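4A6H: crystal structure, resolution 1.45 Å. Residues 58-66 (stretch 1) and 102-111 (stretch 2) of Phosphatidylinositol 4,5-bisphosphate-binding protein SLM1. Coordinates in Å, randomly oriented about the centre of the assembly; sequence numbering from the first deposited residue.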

# COMPACT_ATOMS: atom_id res chain seq x y z
N THR A 58 14.59 1.87 8.72
CA THR A 58 13.88 2.72 9.67
C THR A 58 14.29 4.18 9.46
O THR A 58 15.32 4.45 8.84
CB THR A 58 14.17 2.35 11.14
OG1 THR A 58 15.58 2.43 11.39
CG2 THR A 58 13.68 0.94 11.44
N VAL A 59 13.49 5.11 9.95
CA VAL A 59 13.91 6.50 10.00
C VAL A 59 14.16 6.87 11.45
O VAL A 59 13.33 6.62 12.33
CB VAL A 59 12.93 7.48 9.31
CG1 VAL A 59 12.98 7.29 7.79
CG2 VAL A 59 11.51 7.31 9.85
N THR A 60 15.34 7.43 11.70
CA THR A 60 15.78 7.58 13.07
C THR A 60 15.71 9.04 13.50
O THR A 60 14.85 9.42 14.29
CB THR A 60 17.18 6.98 13.26
OG1 THR A 60 18.06 7.52 12.27
CG2 THR A 60 17.13 5.46 13.10
N GLU A 61 16.60 9.86 12.98
CA GLU A 61 16.61 11.26 13.37
C GLU A 61 16.26 12.19 12.23
O GLU A 61 16.29 11.81 11.05
CB GLU A 61 17.94 11.65 14.01
CG GLU A 61 19.15 11.22 13.23
CD GLU A 61 20.45 11.65 13.88
OE1 GLU A 61 20.49 12.73 14.52
OE2 GLU A 61 21.44 10.91 13.74
N HIS A 62 15.90 13.41 12.60
CA HIS A 62 15.67 14.47 11.64
C HIS A 62 16.03 15.82 12.22
O HIS A 62 16.19 15.99 13.44
CB HIS A 62 14.23 14.46 11.14
CG HIS A 62 13.22 14.79 12.19
ND1 HIS A 62 13.06 16.06 12.68
CD2 HIS A 62 12.33 14.01 12.85
CE1 HIS A 62 12.11 16.06 13.60
NE2 HIS A 62 11.65 14.82 13.72
N SER A 63 16.19 16.79 11.34
CA SER A 63 16.51 18.14 11.76
C SER A 63 15.45 18.71 12.68
O SER A 63 14.27 18.41 12.53
CB SER A 63 16.63 19.08 10.56
OG SER A 63 17.54 18.60 9.58
N ARG A 64 15.87 19.55 13.62
CA ARG A 64 14.93 20.40 14.33
C ARG A 64 14.72 21.67 13.51
O ARG A 64 15.65 22.16 12.87
CB ARG A 64 15.45 20.74 15.72
CG ARG A 64 15.51 19.56 16.67
CD ARG A 64 15.93 20.02 18.06
NE ARG A 64 15.11 21.12 18.55
CZ ARG A 64 15.36 21.80 19.67
NH1 ARG A 64 16.42 21.49 20.40
NH2 ARG A 64 14.56 22.78 20.05
N LYS A 65 13.50 22.20 13.52
CA LYS A 65 13.21 23.38 12.70
C LYS A 65 14.03 24.59 13.14
O LYS A 65 14.37 24.74 14.32
CB LYS A 65 11.71 23.71 12.69
CG LYS A 65 11.34 24.86 11.76
CD LYS A 65 9.84 25.02 11.63
CE LYS A 65 9.48 26.26 10.81
NZ LYS A 65 9.99 26.20 9.41
N ASN A 66 14.33 25.46 12.18
CA ASN A 66 15.09 26.68 12.45
C ASN A 66 16.47 26.38 13.01
O ASN A 66 17.36 25.92 12.29
CB ASN A 66 14.30 27.60 13.38
CG ASN A 66 13.00 28.09 12.76
OD1 ASN A 66 12.79 27.97 11.55
ND2 ASN A 66 12.12 28.64 13.60
N SER A 102 12.45 21.78 2.40
CA SER A 102 12.06 22.55 3.58
C SER A 102 11.83 21.62 4.75
O SER A 102 11.71 20.41 4.58
CB SER A 102 10.76 23.31 3.30
OG SER A 102 9.69 22.40 3.10
N TYR A 103 11.76 22.19 5.95
CA TYR A 103 11.44 21.41 7.14
C TYR A 103 10.12 20.68 6.95
O TYR A 103 10.01 19.50 7.26
CB TYR A 103 11.37 22.32 8.38
CG TYR A 103 10.93 21.60 9.64
CD1 TYR A 103 11.84 20.88 10.40
CD2 TYR A 103 9.61 21.64 10.06
CE1 TYR A 103 11.44 20.21 11.55
CE2 TYR A 103 9.20 20.97 11.19
CZ TYR A 103 10.11 20.26 11.94
OH TYR A 103 9.70 19.60 13.08
N GLU A 104 9.12 21.39 6.45
CA GLU A 104 7.78 20.82 6.31
C GLU A 104 7.77 19.64 5.33
O GLU A 104 7.13 18.62 5.58
CB GLU A 104 6.78 21.90 5.85
CG GLU A 104 6.92 23.23 6.60
CD GLU A 104 7.87 24.20 5.91
OE1 GLU A 104 7.46 24.81 4.90
OE2 GLU A 104 9.02 24.36 6.38
N SER A 105 8.48 19.78 4.21
CA SER A 105 8.56 18.71 3.24
C SER A 105 9.29 17.52 3.85
O SER A 105 8.89 16.37 3.68
CB SER A 105 9.28 19.16 1.97
OG SER A 105 9.43 18.09 1.07
N MET A 106 10.39 17.82 4.54
CA MET A 106 11.15 16.77 5.20
C MET A 106 10.26 16.00 6.16
O MET A 106 10.30 14.76 6.21
CB MET A 106 12.37 17.35 5.92
CG MET A 106 13.15 16.36 6.77
SD MET A 106 12.42 16.03 8.38
CE MET A 106 12.88 17.53 9.23
N MET A 107 9.43 16.71 6.92
CA MET A 107 8.60 16.03 7.90
C MET A 107 7.51 15.19 7.24
O MET A 107 7.14 14.14 7.75
CB MET A 107 8.00 17.01 8.90
CG MET A 107 9.01 17.53 9.94
SD MET A 107 9.81 16.23 10.90
CE MET A 107 8.43 15.57 11.85
N SER A 108 7.03 15.62 6.08
CA SER A 108 6.11 14.79 5.32
C SER A 108 6.77 13.46 4.90
O SER A 108 6.18 12.39 5.06
CB SER A 108 5.57 15.54 4.10
OG SER A 108 4.72 14.70 3.33
N TRP A 109 8.00 13.53 4.39
CA TRP A 109 8.74 12.32 4.06
C TRP A 109 8.98 11.47 5.31
O TRP A 109 8.77 10.26 5.30
CB TRP A 109 10.08 12.68 3.42
CG TRP A 109 9.98 13.06 1.97
CD1 TRP A 109 10.02 14.31 1.45
CD2 TRP A 109 9.80 12.16 0.87
NE1 TRP A 109 9.90 14.25 0.07
CE2 TRP A 109 9.77 12.94 -0.30
CE3 TRP A 109 9.70 10.77 0.75
CZ2 TRP A 109 9.62 12.38 -1.58
CZ3 TRP A 109 9.55 10.21 -0.51
CH2 TRP A 109 9.51 11.02 -1.65
N PHE A 110 9.45 12.11 6.38
CA PHE A 110 9.82 11.41 7.60
C PHE A 110 8.61 10.68 8.17
O PHE A 110 8.70 9.50 8.47
CB PHE A 110 10.37 12.40 8.64
CG PHE A 110 10.85 11.74 9.90
CD1 PHE A 110 12.17 11.30 10.01
CD2 PHE A 110 9.99 11.53 10.96
CE1 PHE A 110 12.61 10.68 11.17
CE2 PHE A 110 10.43 10.91 12.12
CZ PHE A 110 11.74 10.48 12.22
N ASP A 111 7.48 11.37 8.28
CA ASP A 111 6.31 10.74 8.90
C ASP A 111 5.68 9.65 8.02
O ASP A 111 5.24 8.61 8.53
CB ASP A 111 5.25 11.77 9.28
CG ASP A 111 5.69 12.66 10.41
OD1 ASP A 111 6.53 12.24 11.23
OD2 ASP A 111 5.18 13.80 10.47

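Residues 58-62 form the end of a β-strand, after which the chain continues as a loop; residues 103-111 belong to a helix that runs roughly antiparallel to the strand, at 147°, with the axes 10.0 Å apart at their closest. Val 59 lies across from Phe 110 (CA to CA, 6.8 Å), and in the loop beyond the strand Lys 65 lies across from Tyr 103 (CA to CA, 6.2 Å). Ser 102 caps the helix: its OG accepts from Ser 105 N at 3.1 Å. No hydrogen bond crosses between the stretches, so packing dominates the 498 Å² buried, summed over both sides.

Tyr 103, Met 106 and Phe 110, spaced three and four residues apart, all point toward stretch 1, as helical periodicity allows. Phe 110, buried, is sandwiched. Val 59 CG2 sits over one face, 4.0 Å from the centroid of the Phe 110 ring, a compact branched side chain suited to a flat aromatic surface. Over the opposite face stands the edge of His 62, its CD2 3.6 Å from Phe 110 CZ, with the ring planes at 74°.

His 62 is held in place by its own backbone neighbour: His 62 ND1 donates to Ser 63 O at 2.6 Å, satisfying a polar atom while the ring packs among apolar groups. Met 107 SD lies over one face, 3.6 Å from the His 62 ring centroid, and Met 106 SD approaches His 62 CB at 3.7 Å. Unbranched and flexible, methionine can fit its polarizable sulfur against such a ring.

At the other end, Tyr 103 offers its face to Lys 65 CB, 3.6 Å from the Tyr 103 ring centroid and nearly on the normal. The extended aliphatic chain of Lys 65 then reaches along the start of the helix to Glu 104, where a long salt bridge joins Lys 65 NZ to Glu 104 OE2 at 3.7 Å, both residues being exposed.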